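Carbohydrate kinase (Agrobacterium tumefaciens, PDB 2NWH) is a pfkB-family (ribokinase-like) kinase that probably transfers a phosphate group from ATP to a sugar or related substrate. Local coordinates at residues A237-P242 with E273-G278; L243-K248 with L305-Q310; I185-E190 with G218-R223; R47-L52 with M257-L262. One frame throughout, in Å; residues are numbered along the deposited sequence. Where two conformers were deposited one is given.

How the interactions relate
Three of the contacts touch the ten-stranded sheet or a helix covering it, forming a chain of neighbours. Interaction 3 pairs strands 185-189 and 219-223 inside the sheet. Helix 255-266, part of interaction 4, packs Y261 and A258 against F187 and V220 of interaction 3, with centres about 15 Å apart. The next helix, 271-286, lies beside it and meets strand 236-239 in interaction 1. Interaction 2, centred about 10 Å from interaction 1, joins the loops after strand 236-239 and before outermost strand 311-313; R276 bonds to V308 and P309. In sequence, interaction 4 spans interaction 3, whereas the segments of 1, 2 and 4 alternate, tying the C-terminal elements to the centre of the kinase fold.

Interaction 1: residues A237-P242 with E273-G278; sequences AILHPP and EALRQG
L275 projects from helix 273-278 straight at strand 237-239, and its side chain carries most of the contact. Its CB points toward the strand, and CG, set at a chi1 of -138° well away from a staggered position, splits the side chain into two branches with different targets. CD1 goes to the backbone: it lies 3.6 Å from A237 C and 3.6 Å from I238 N, so it covers the peptide link between these residues, and it also reaches A237 CB at 3.7 Å. The other branch, CD2, meets L239 CD1 at 3.5 Å as the two leucines slide past each other in opposite directions. In the layered alpha/beta fold of pfkB kinases this is a helix-on-sheet contact: helix 271-286 covers the sheet where strand 236-239 lies between 227-231 and 311-313, and L275 also touches V228, A230 and A311. The axes of the two short segments run 8.7 Å apart at an angle of 30°, heading roughly the same way. The same methyl, L239 CD1, also lies 4.2 Å from R276 CG, roughly at right angles to L275; NE and NH2 of this arginine bond to P309 O and V308 O.

Interaction 2: residues L243-K248 with L305-Q310; sequences LIREVK and LGLVPQ
L307 gives up the most surface here, followed by V247 and R245, and the geometry centres on two successive carbonyls of the segment 305-310. A type I turn from L305 to V308, closed by the bond from V308 N to L305 O, presents G306 O and L307 O to the loop 243-248. V247 N donates to L307 O over 3.0 Å with an N-H...O angle of 168°, approaching from above the carbonyl plane. The same oxygen is crowded by carbon: E246 CB comes to 3.2 Å, and V247 CG1, placed between its own backbone N and carbonyl carbon, to 3.4 Å. From there V247 CG1 looks toward V308 CG2 and P309 CD in looser apolar contact. R245 bends at chi3 so that NH1 meets G306 O at 3.0 Å along an almost perfectly straight line (179°), the oxygen lying in the guanidinium plane. Crossing the arginine at about a right angle, L307 brings CD1, in one of its two modelled conformers, to 3.2 Å from R245 NH2. The carboxylate of E246 accepts L243 N at OE1 over 2.8 Å and at the same time lies against P309, with OE1 3.5 Å from P309 CA. K248 NZ bridges I244 O and E246 O, tightening the bend. The loop, thus hydrogen-bonded to the turn after helix 298-305, leads directly to D249 and T251, which bind the sodium ion at a position consistent with the monovalent-cation site of ribokinase-like kinases.

Interaction 3: residues I185-E190 with G218-R223; sequences ILFMNE and GGVVTR
On one face of these two parallel strands V220 fits against the ring of F187. Crossing obliquely, the ring puts CE1 3.6 Å from V220 CG2. I185 CG2 sits 3.4 Å above one ring face, toward its rim, A258 of helix 255-266 covers the other, and Y261 comes in beside CE1. On the sheet's other face M188, with CG in the crowded position between backbone N and carbonyl carbon (chi1 61°), lays CG 3.6 Å from V221 CG2 and curls CE back toward that methyl. With no side chain at G219, L186 O can settle 3.2 Å from G219 CA. Backbone bonds alternate, L186 N to G218 O then V220 N to L186 O (3.0 Å). Strand 185-189 leads through helices 190-197 and 207-213 into 219-223, a beta-alpha-beta crossover of the ribokinase-like fold, and A193 covers M188 and V221. At the C-terminal ends, E190, first residue of the following helix, and R223, last of its strand, lie side by side. R223 NH1 and E190 OE2 form a salt bridge at 3.2 Å whose hydrogen bond is weak (150°); the planes, 88° apart, exclude a flat two-pronged pairing, and W207 NE1 also bonds to OE2.

Interaction 4: residues R47-L52 with M257-L262; sequences RNLSRL and MASGYL
Helices 47-51 and 257-262 cross at -42° with their axes 9.0 Å apart, and the backbones come nearest at L49 and S259, whose CA atoms are only 5.6 Å from each other. Helix 41-51 is ending here: L52 is the first residue to leave helical torsions, although its N still bonds to N48 O. The small side chain of S259 makes the close approach possible. Its OG, beside its own backbone N, lies 3.1 Å from N48 CB, and S259 CB lies 3.3 Å from the same atom, so the serine is pressed against the root of the asparagine. The polar ends look to a third residue: S259 OG bonds to D255 O and N48 ND2 bonds to D255 OD2. D255 closes the G-A-G-D sequence signature of the pfkB family at the start of helix 255-266, where in this family the aspartate is the probable catalytic base; N48, bonded to OD2, probably helps to orient it, and the helix start would probably favour the charged form. N48 OD1 in turn takes a weak bond from R51 NH1, in the guanidinium plane, which ties the other end of the amide to its own helix. Leucines close the contact around S259. L49 CD2 rests 3.5 Å from S259 O, and its other methyl, CD1, meets L262 CD2 at 4.0 Å where the two side chains cross at about a right angle. L52 CD1 reaches over to S259 O at 3.7 Å and on to G260 CA at 4.2 Å.

Interaction 1: residues A237-P242 with E273-G278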
loop_
_atom_site.group_PDB
_atom_site.type_symbol
_atom_site.label_atom_id
_atom_site.label_comp_id
_atom_site.label_asym_id
_atom_site.label_seq_id
_atom_site.Cartn_x
_atom_site.Cartn_y
_atom_site.Cartn_z
ATOM N N ALA A 237 12.843 -16.104 -2.079
ATOM C CA ALA A 237 13.995 -15.405 -2.598
ATOM C C ALA A 237 14.365 -14.271 -1.663
ATOM O O ALA A 237 13.569 -13.851 -0.823
ATOM C CB ALA A 237 13.741 -14.903 -4.020
ATOM N N ILE A 238 15.585 -13.781 -1.813
ATOM C CA ILE A 238 16.124 -12.766 -0.922
ATOM C C ILE A 238 17.003 -11.800 -1.711
ATOM O O ILE A 238 17.600 -12.187 -2.714
ATOM C CB ILE A 238 16.893 -13.426 0.253
ATOM C CG1 ILE A 238 17.008 -12.487 1.443
ATOM C CG2 ILE A 238 18.260 -14.008 -0.180
ATOM C CD1 ILE A 238 16.654 -13.180 2.712
ATOM N N LEU A 239 17.086 -10.556 -1.250
ATOM C CA LEU A 239 17.963 -9.572 -1.877
ATOM C C LEU A 239 19.398 -9.533 -1.282
ATOM O O LEU A 239 19.589 -9.548 -0.065
ATOM C CB LEU A 239 17.294 -8.204 -1.790
ATOM C CG LEU A 239 17.227 -7.238 -2.980
ATOM C CD1 LEU A 239 16.507 -7.824 -4.191
ATOM C CD2 LEU A 239 16.477 -5.992 -2.489
ATOM N N HIS A 240 20.403 -9.487 -2.153
ATOM C CA HIS A 240 21.792 -9.322 -1.718
ATOM C C HIS A 240 22.068 -7.911 -1.166
ATOM O O HIS A 240 21.346 -6.960 -1.505
ATOM C CB HIS A 240 22.775 -9.650 -2.863
ATOM C CG HIS A 240 22.711 -11.073 -3.332
ATOM N ND1 HIS A 240 23.347 -11.507 -4.477
ATOM C CD2 HIS A 240 22.077 -12.158 -2.821
ATOM C CE1 HIS A 240 23.118 -12.798 -4.645
ATOM N NE2 HIS A 240 22.345 -13.215 -3.656
ATOM N N PRO A 241 23.095 -7.776 -0.288
ATOM C CA PRO A 241 23.552 -6.430 0.078
ATOM C C PRO A 241 24.089 -5.724 -1.178
ATOM O O PRO A 241 24.682 -6.398 -2.039
ATOM C CB PRO A 241 24.688 -6.690 1.082
ATOM C CG PRO A 241 24.537 -8.116 1.530
ATOM C CD PRO A 241 23.851 -8.839 0.410
ATOM N N PRO A 242 23.874 -4.391 -1.298
ATOM C CA PRO A 242 24.368 -3.643 -2.466
ATOM C C PRO A 242 25.888 -3.690 -2.598
ATOM O O PRO A 242 26.586 -3.591 -1.592
ATOM C CB PRO A 242 23.940 -2.195 -2.180
ATOM C CG PRO A 242 23.673 -2.143 -0.710
ATOM C CD PRO A 242 23.149 -3.513 -0.357
ATOM N N GLU A 273 12.468 -12.113 -9.904
ATOM C CA GLU A 273 12.192 -10.951 -10.758
ATOM C C GLU A 273 11.237 -9.905 -10.121
ATOM O O GLU A 273 11.462 -8.692 -10.224
ATOM C CB GLU A 273 11.616 -11.421 -12.090
ATOM C CG GLU A 273 12.534 -12.318 -12.906
ATOM C CD GLU A 273 11.868 -12.889 -14.172
ATOM O OE1 GLU A 273 10.702 -13.349 -14.105
ATOM O OE2 GLU A 273 12.525 -12.886 -15.242
ATOM N N ALA A 274 10.189 -10.383 -9.457
ATOM C CA ALA A 274 9.233 -9.517 -8.740
ATOM C C ALA A 274 9.927 -8.799 -7.588
ATOM O O ALA A 274 9.716 -7.605 -7.340
ATOM C CB ALA A 274 8.078 -10.336 -8.248
ATOM N N LEU A 275 10.818 -9.508 -6.921
ATOM C CA LEU A 275 11.588 -8.928 -5.840
ATOM C C LEU A 275 12.411 -7.732 -6.332
ATOM O O LEU A 275 12.399 -6.652 -5.715
ATOM C CB LEU A 275 12.577 -9.969 -5.327
ATOM C CG LEU A 275 12.771 -10.085 -3.819
ATOM C CD1 LEU A 275 13.763 -11.230 -3.493
ATOM C CD2 LEU A 275 13.262 -8.786 -3.297
ATOM N N ARG A 276 13.153 -7.949 -7.419
ATOM C CA ARG A 276 13.994 -6.874 -7.977
ATOM C C ARG A 276 13.178 -5.709 -8.536
ATOM O O ARG A 276 13.644 -4.565 -8.459
ATOM C CB ARG A 276 14.965 -7.418 -9.014
ATOM C CG ARG A 276 16.029 -8.330 -8.363
ATOM C CD ARG A 276 17.129 -8.694 -9.342
ATOM N NE ARG A 276 17.989 -7.541 -9.606
ATOM C CZ ARG A 276 18.100 -6.945 -10.790
ATOM N NH1 ARG A 276 17.393 -7.377 -11.822
ATOM N NH2 ARG A 276 18.936 -5.921 -10.938
ATOM N N GLN A 277 12.004 -5.987 -9.115
ATOM C CA GLN A 277 11.161 -4.884 -9.615
ATOM C C GLN A 277 10.608 -4.039 -8.476
ATOM O O GLN A 277 10.564 -2.790 -8.577
ATOM C CB GLN A 277 10.003 -5.359 -10.519
ATOM C CG GLN A 277 9.140 -4.164 -10.984
ATOM C CD GLN A 277 8.155 -4.485 -12.088
ATOM O OE1 GLN A 277 8.535 -4.881 -13.201
ATOM N NE2 GLN A 277 6.884 -4.315 -11.792
ATOM N N GLY A 278 10.178 -4.709 -7.400
ATOM C CA GLY A 278 9.661 -4.025 -6.221
ATOM C C GLY A 278 10.752 -3.162 -5.598
ATOM O O GLY A 278 10.520 -1.999 -5.222
#

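Interaction 2: residues L243-K248 with L305-Q310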
loop_
_atom_site.group_PDB
_atom_site.type_symbol
_atom_site.label_atom_id
_atom_site.label_comp_id
_atom_site.label_asym_id
_atom_site.label_seq_id
_atom_site.Cartn_x
_atom_site.Cartn_y
_atom_site.Cartn_z
ATOM N N LEU A 243 26.374 -3.831 -3.830
ATOM C CA LEU A 243 27.786 -3.585 -4.155
ATOM C C LEU A 243 28.023 -2.070 -4.110
ATOM O O LEU A 243 27.103 -1.311 -3.784
ATOM C CB LEU A 243 28.143 -4.179 -5.528
ATOM C CG LEU A 243 27.881 -5.677 -5.813
ATOM C CD1 LEU A 243 28.347 -6.054 -7.224
ATOM C CD2 LEU A 243 28.525 -6.620 -4.774
ATOM N N ILE A 244 29.241 -1.629 -4.421
ATOM C CA ILE A 244 29.581 -0.200 -4.358
ATOM C C ILE A 244 28.721 0.669 -5.292
ATOM O O ILE A 244 28.254 1.744 -4.902
ATOM C CB ILE A 244 31.099 0.043 -4.610
ATOM C CG1 ILE A 244 31.904 -0.388 -3.373
ATOM C CG2 ILE A 244 31.363 1.510 -4.990
ATOM C CD1 ILE A 244 33.415 -0.545 -3.594
ATOM N N ARG A 245 28.507 0.173 -6.509
ATOM C CA ARG A 245 27.807 0.904 -7.561
ATOM C C ARG A 245 26.286 0.873 -7.381
ATOM O O ARG A 245 25.568 1.667 -7.998
ATOM C CB ARG A 245 28.173 0.323 -8.936
ATOM C CG ARG A 245 27.793 -1.174 -9.127
ATOM C CD ARG A 245 27.854 -1.623 -10.596
ATOM N NE ARG A 245 27.042 -0.785 -11.483
ATOM C CZ ARG A 245 25.759 -1.010 -11.777
ATOM N NH1 ARG A 245 25.105 -2.057 -11.264
ATOM N NH2 ARG A 245 25.121 -0.175 -12.594
ATOM N N GLU A 246 25.813 -0.034 -6.533
ATOM C CA GLU A 246 24.381 -0.320 -6.408
ATOM C C GLU A 246 23.594 0.556 -5.433
ATOM O O GLU A 246 24.161 1.177 -4.529
ATOM C CB GLU A 246 24.174 -1.786 -6.070
ATOM C CG GLU A 246 24.573 -2.669 -7.215
ATOM C CD GLU A 246 24.447 -4.123 -6.900
ATOM O OE1 GLU A 246 24.429 -4.485 -5.701
ATOM O OE2 GLU A 246 24.367 -4.910 -7.864
ATOM N N VAL A 247 22.276 0.585 -5.633
ATOM C CA VAL A 247 21.397 1.433 -4.832
ATOM C C VAL A 247 21.336 0.915 -3.380
ATOM O O VAL A 247 21.120 -0.296 -3.137
ATOM C CB VAL A 247 19.997 1.655 -5.512
ATOM C CG1 VAL A 247 19.236 0.328 -5.709
ATOM C CG2 VAL A 247 19.154 2.686 -4.737
ATOM N N LYS A 248 21.577 1.843 -2.443
ATOM C CA LYS A 248 21.739 1.544 -1.013
ATOM C C LYS A 248 20.451 1.630 -0.193
ATOM O O LYS A 248 20.471 1.378 1.014
ATOM C CB LYS A 248 22.790 2.471 -0.384
ATOM C CG LYS A 248 24.058 2.627 -1.185
ATOM C CD LYS A 248 24.810 1.315 -1.314
ATOM C CE LYS A 248 26.270 1.553 -1.778
ATOM N NZ LYS A 248 26.376 2.492 -2.945
ATOM N N LEU A 305 16.382 -0.619 -12.491
ATOM C CA LEU A 305 16.627 -2.039 -12.293
ATOM C C LEU A 305 18.104 -2.491 -12.350
ATOM O O LEU A 305 18.513 -3.337 -11.566
ATOM C CB LEU A 305 15.753 -2.865 -13.237
ATOM C CG LEU A 305 15.708 -4.344 -12.877
ATOM C CD1 LEU A 305 14.953 -4.493 -11.508
ATOM C CD2 LEU A 305 15.009 -5.151 -14.016
ATOM N N GLY A 306 18.888 -1.933 -13.266
ATOM C CA GLY A 306 20.310 -2.309 -13.390
ATOM C C GLY A 306 21.136 -1.963 -12.140
ATOM O O GLY A 306 22.238 -2.468 -11.941
ATOM N N LEU A 307 20.589 -1.101 -11.291
ATOM C CA LEU A 307 21.280 -0.664 -10.076
ATOM C C LEU A 307 20.841 -1.454 -8.849
ATOM O O LEU A 307 21.440 -1.339 -7.760
ATOM C CB LEU A 307 21.041 0.830 -9.860
ATOM C CG LEU A 307 21.519 1.815 -10.932
ATOM C CD1 LEU A 307 23.009 1.720 -11.147
ATOM C CD2 LEU A 307 20.767 1.654 -12.259
ATOM N N VAL A 308 19.792 -2.256 -9.032
ATOM C CA VAL A 308 19.241 -3.087 -7.964
ATOM C C VAL A 308 20.105 -4.321 -7.745
ATOM O O VAL A 308 20.450 -5.012 -8.698
ATOM C CB VAL A 308 17.750 -3.477 -8.239
ATOM C CG1 VAL A 308 17.214 -4.443 -7.186
ATOM C CG2 VAL A 308 16.913 -2.232 -8.244
ATOM N N PRO A 309 20.458 -4.593 -6.482
ATOM C CA PRO A 309 21.222 -5.816 -6.220
ATOM C C PRO A 309 20.559 -7.065 -6.796
ATOM O O PRO A 309 19.341 -7.104 -6.970
ATOM C CB PRO A 309 21.256 -5.887 -4.687
ATOM C CG PRO A 309 21.093 -4.450 -4.234
ATOM C CD PRO A 309 20.217 -3.790 -5.265
ATOM N N GLN A 310 21.358 -8.089 -7.080
ATOM C CA GLN A 310 20.794 -9.395 -7.473
ATOM C C GLN A 310 19.940 -10.071 -6.383
ATOM O O GLN A 310 20.123 -9.804 -5.186
ATOM C CB GLN A 310 21.886 -10.334 -7.969
ATOM C CG GLN A 310 22.160 -10.185 -9.461
ATOM C CD GLN A 310 20.874 -10.197 -10.298
ATOM O OE1 GLN A 310 19.907 -10.918 -9.989
ATOM N NE2 GLN A 310 20.860 -9.389 -11.362
#

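Interaction 3: residues I185-E190 with G218-R223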
loop_
_atom_site.group_PDB
_atom_site.type_symbol
_atom_site.label_atom_id
_atom_site.label_comp_id
_atom_site.label_asym_id
_atom_site.label_seq_id
_atom_site.Cartn_x
_atom_site.Cartn_y
_atom_site.Cartn_z
ATOM N N ILE A 185 -0.702 -12.688 -1.668
ATOM C CA ILE A 185 0.523 -11.910 -1.343
ATOM C C ILE A 185 0.227 -10.830 -0.295
ATOM O O ILE A 185 -0.607 -9.937 -0.528
ATOM C CB ILE A 185 1.134 -11.186 -2.567
ATOM C CG1 ILE A 185 1.312 -12.148 -3.752
ATOM C CG2 ILE A 185 2.503 -10.533 -2.162
ATOM C CD1 ILE A 185 1.455 -11.504 -5.118
ATOM N N LEU A 186 0.897 -10.902 0.844
ATOM C CA LEU A 186 0.774 -9.875 1.878
ATOM C C LEU A 186 2.064 -9.073 1.980
ATOM O O LEU A 186 3.165 -9.644 2.152
ATOM C CB LEU A 186 0.471 -10.494 3.238
ATOM C CG LEU A 186 -0.329 -9.671 4.263
ATOM C CD1 LEU A 186 -0.363 -10.450 5.547
ATOM C CD2 LEU A 186 0.175 -8.267 4.564
ATOM N N PHE A 187 1.933 -7.757 1.873
ATOM C CA PHE A 187 3.108 -6.867 1.928
ATOM C C PHE A 187 3.281 -6.254 3.302
ATOM O O PHE A 187 2.368 -5.617 3.833
ATOM C CB PHE A 187 3.039 -5.772 0.871
ATOM C CG PHE A 187 3.013 -6.295 -0.539
ATOM C CD1 PHE A 187 4.190 -6.729 -1.151
ATOM C CD2 PHE A 187 1.824 -6.389 -1.234
ATOM C CE1 PHE A 187 4.173 -7.226 -2.440
ATOM C CE2 PHE A 187 1.799 -6.867 -2.537
ATOM C CZ PHE A 187 2.980 -7.311 -3.126
ATOM N N MET A 188 4.469 -6.428 3.867
ATOM C CA MET A 188 4.716 -5.926 5.195
ATOM C C MET A 188 6.191 -5.657 5.461
ATOM O O MET A 188 7.077 -6.103 4.716
ATOM C CB MET A 188 4.161 -6.909 6.232
ATOM C CG MET A 188 4.800 -8.295 6.168
ATOM S SD MET A 188 3.869 -9.448 7.176
ATOM C CE MET A 188 3.672 -10.817 6.080
ATOM N N ASN A 189 6.440 -4.926 6.538
ATOM C CA ASN A 189 7.795 -4.714 7.049
ATOM C C ASN A 189 8.027 -5.645 8.259
ATOM O O ASN A 189 7.130 -6.406 8.628
ATOM C CB ASN A 189 7.938 -3.240 7.427
ATOM C CG ASN A 189 7.061 -2.851 8.638
ATOM O OD1 ASN A 189 6.920 -1.680 8.951
ATOM N ND2 ASN A 189 6.495 -3.845 9.324
ATOM N N GLU A 190 9.208 -5.597 8.883
ATOM C CA GLU A 190 9.509 -6.467 10.045
ATOM C C GLU A 190 8.492 -6.473 11.202
ATOM O O GLU A 190 8.122 -7.548 11.697
ATOM C CB GLU A 190 10.915 -6.167 10.611
ATOM C CG GLU A 190 12.021 -7.042 10.071
ATOM C CD GLU A 190 12.215 -8.337 10.840
ATOM O OE1 GLU A 190 12.374 -8.295 12.083
ATOM O OE2 GLU A 190 12.235 -9.405 10.186
ATOM N N GLY A 218 1.731 -16.630 0.373
ATOM C CA GLY A 218 2.806 -15.767 -0.088
ATOM C C GLY A 218 2.848 -14.354 0.466
ATOM O O GLY A 218 1.856 -13.818 0.955
ATOM N N GLY A 219 4.010 -13.728 0.349
ATOM C CA GLY A 219 4.188 -12.375 0.829
ATOM C C GLY A 219 5.601 -11.856 0.645
ATOM O O GLY A 219 6.440 -12.529 0.054
ATOM N N VAL A 220 5.804 -10.617 1.097
ATOM C CA VAL A 220 7.059 -9.906 1.066
ATOM C C VAL A 220 7.294 -9.267 2.436
ATOM O O VAL A 220 6.405 -8.594 2.981
ATOM C CB VAL A 220 7.035 -8.825 -0.007
ATOM C CG1 VAL A 220 8.346 -8.006 0.006
ATOM C CG2 VAL A 220 6.777 -9.455 -1.348
ATOM N N VAL A 221 8.482 -9.487 3.008
ATOM C CA VAL A 221 8.811 -8.819 4.252
ATOM C C VAL A 221 10.096 -8.009 4.075
ATOM O O VAL A 221 11.124 -8.533 3.613
ATOM C CB VAL A 221 8.878 -9.800 5.452
ATOM C CG1 VAL A 221 9.196 -9.054 6.740
ATOM C CG2 VAL A 221 7.552 -10.580 5.602
ATOM N N THR A 222 10.023 -6.722 4.406
ATOM C CA THR A 222 11.187 -5.852 4.282
ATOM C C THR A 222 11.828 -5.585 5.650
ATOM O O THR A 222 11.119 -5.533 6.672
ATOM C CB THR A 222 10.830 -4.511 3.644
ATOM O OG1 THR A 222 9.995 -3.775 4.539
ATOM C CG2 THR A 222 10.096 -4.695 2.311
ATOM N N ARG A 223 13.156 -5.406 5.663
ATOM C CA ARG A 223 13.879 -5.035 6.886
ATOM C C ARG A 223 14.954 -3.962 6.660
ATOM O O ARG A 223 15.940 -4.185 5.941
ATOM C CB ARG A 223 14.511 -6.258 7.544
ATOM C CG ARG A 223 15.222 -5.917 8.853
ATOM C CD ARG A 223 16.120 -7.020 9.326
ATOM N NE ARG A 223 15.398 -8.112 9.970
ATOM C CZ ARG A 223 15.989 -9.205 10.458
ATOM N NH1 ARG A 223 15.261 -10.160 11.033
ATOM N NH2 ARG A 223 17.306 -9.348 10.370
#

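Interaction 4: residues R47-L52 with M257-L262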
loop_
_atom_site.group_PDB
_atom_site.type_symbol
_atom_site.label_atom_id
_atom_site.label_comp_id
_atom_site.label_asym_id
_atom_site.label_seq_id
_atom_site.Cartn_x
_atom_site.Cartn_y
_atom_site.Cartn_z
ATOM N N ARG A 47 -2.609 4.218 -7.306
ATOM C CA ARG A 47 -1.932 5.170 -8.191
ATOM C C ARG A 47 -0.696 4.542 -8.760
ATOM O O ARG A 47 -0.440 4.689 -9.961
ATOM C CB ARG A 47 -1.581 6.455 -7.423
ATOM C CG ARG A 47 -2.848 7.293 -7.101
ATOM C CD ARG A 47 -2.449 8.698 -6.712
ATOM N NE ARG A 47 -1.686 8.770 -5.454
ATOM C CZ ARG A 47 -1.397 9.902 -4.810
ATOM N NH1 ARG A 47 -1.727 11.067 -5.370
ATOM N NH2 ARG A 47 -0.709 9.871 -3.656
ATOM N N ASN A 48 0.078 3.864 -7.925
ATOM C CA ASN A 48 1.345 3.287 -8.421
ATOM C C ASN A 48 1.105 2.251 -9.492
ATOM O O ASN A 48 1.812 2.232 -10.506
ATOM C CB ASN A 48 2.185 2.671 -7.295
ATOM C CG ASN A 48 2.688 3.719 -6.304
ATOM O OD1 ASN A 48 2.649 4.905 -6.589
ATOM N ND2 ASN A 48 3.163 3.271 -5.141
ATOM N N LEU A 49 0.131 1.363 -9.263
ATOM C CA LEU A 49 -0.195 0.343 -10.247
ATOM C C LEU A 49 -0.655 0.945 -11.551
ATOM O O LEU A 49 -0.305 0.448 -12.632
ATOM C CB LEU A 49 -1.257 -0.635 -9.685
ATOM C CG LEU A 49 -0.644 -1.518 -8.596
ATOM C CD1 LEU A 49 -1.749 -2.075 -7.629
ATOM C CD2 LEU A 49 0.248 -2.616 -9.216
ATOM N N SER A 50 -1.443 2.009 -11.479
ATOM C CA SER A 50 -1.844 2.738 -12.706
ATOM C C SER A 50 -0.644 3.339 -13.475
ATOM O O SER A 50 -0.520 3.220 -14.728
ATOM C CB SER A 50 -2.909 3.785 -12.354
ATOM O OG SER A 50 -3.395 4.416 -13.521
ATOM N N ARG A 51 0.267 3.922 -12.718
ATOM C CA ARG A 51 1.536 4.461 -13.276
ATOM C C ARG A 51 2.381 3.414 -13.967
ATOM O O ARG A 51 3.145 3.748 -14.878
ATOM C CB ARG A 51 2.365 5.070 -12.145
ATOM C CG ARG A 51 1.817 6.450 -11.730
ATOM C CD ARG A 51 2.405 6.897 -10.398
ATOM N NE ARG A 51 1.727 8.129 -9.973
ATOM C CZ ARG A 51 1.468 8.433 -8.719
ATOM N NH1 ARG A 51 1.851 7.599 -7.756
ATOM N NH2 ARG A 51 0.845 9.588 -8.428
ATOM N N LEU A 52 2.247 2.174 -13.503
ATOM C CA LEU A 52 2.935 1.024 -14.095
ATOM C C LEU A 52 2.134 0.338 -15.200
ATOM O O LEU A 52 2.536 -0.708 -15.701
ATOM C CB LEU A 52 3.308 0.032 -13.002
ATOM C CG LEU A 52 4.243 0.567 -11.921
ATOM C CD1 LEU A 52 4.444 -0.549 -10.952
ATOM C CD2 LEU A 52 5.607 1.061 -12.538
ATOM N N MET A 257 7.163 -0.625 -3.148
ATOM C CA MET A 257 7.598 -2.017 -3.161
ATOM C C MET A 257 6.420 -2.926 -3.596
ATOM O O MET A 257 6.514 -3.744 -4.546
ATOM C CB MET A 257 8.083 -2.359 -1.743
ATOM C CG MET A 257 8.231 -3.842 -1.398
ATOM S SD MET A 257 9.679 -4.587 -2.163
ATOM C CE MET A 257 8.881 -5.695 -3.292
ATOM N N ALA A 258 5.294 -2.754 -2.902
ATOM C CA ALA A 258 4.090 -3.566 -3.163
ATOM C C ALA A 258 3.706 -3.438 -4.621
ATOM O O ALA A 258 3.527 -4.449 -5.325
ATOM C CB ALA A 258 2.906 -3.124 -2.243
ATOM N N SER A 259 3.614 -2.186 -5.093
ATOM C CA SER A 259 3.178 -1.952 -6.449
ATOM C C SER A 259 4.102 -2.590 -7.456
ATOM O O SER A 259 3.619 -3.158 -8.415
ATOM C CB SER A 259 3.090 -0.463 -6.696
ATOM O OG SER A 259 2.242 0.048 -5.663
ATOM N N GLY A 260 5.421 -2.462 -7.248
ATOM C CA GLY A 260 6.390 -2.993 -8.208
ATOM C C GLY A 260 6.393 -4.510 -8.187
ATOM O O GLY A 260 6.435 -5.156 -9.240
ATOM N N TYR A 261 6.297 -5.071 -6.985
ATOM C CA TYR A 261 6.240 -6.532 -6.845
ATOM C C TYR A 261 4.962 -7.109 -7.444
ATOM O O TYR A 261 5.009 -8.044 -8.249
ATOM C CB TYR A 261 6.369 -6.909 -5.369
ATOM C CG TYR A 261 6.504 -8.387 -5.137
ATOM C CD1 TYR A 261 7.768 -8.976 -5.057
ATOM C CD2 TYR A 261 5.363 -9.215 -5.023
ATOM C CE1 TYR A 261 7.912 -10.342 -4.843
ATOM C CE2 TYR A 261 5.502 -10.602 -4.805
ATOM C CZ TYR A 261 6.782 -11.148 -4.728
ATOM O OH TYR A 261 6.968 -12.503 -4.505
ATOM N N LEU A 262 3.812 -6.545 -7.076
ATOM C CA LEU A 262 2.532 -7.016 -7.560
ATOM C C LEU A 262 2.451 -6.819 -9.058
ATOM O O LEU A 262 1.976 -7.696 -9.754
ATOM C CB LEU A 262 1.406 -6.291 -6.815
ATOM C CG LEU A 262 -0.017 -6.692 -7.132
ATOM C CD1 LEU A 262 -0.142 -8.144 -6.721
ATOM C CD2 LEU A 262 -0.935 -5.815 -6.318
#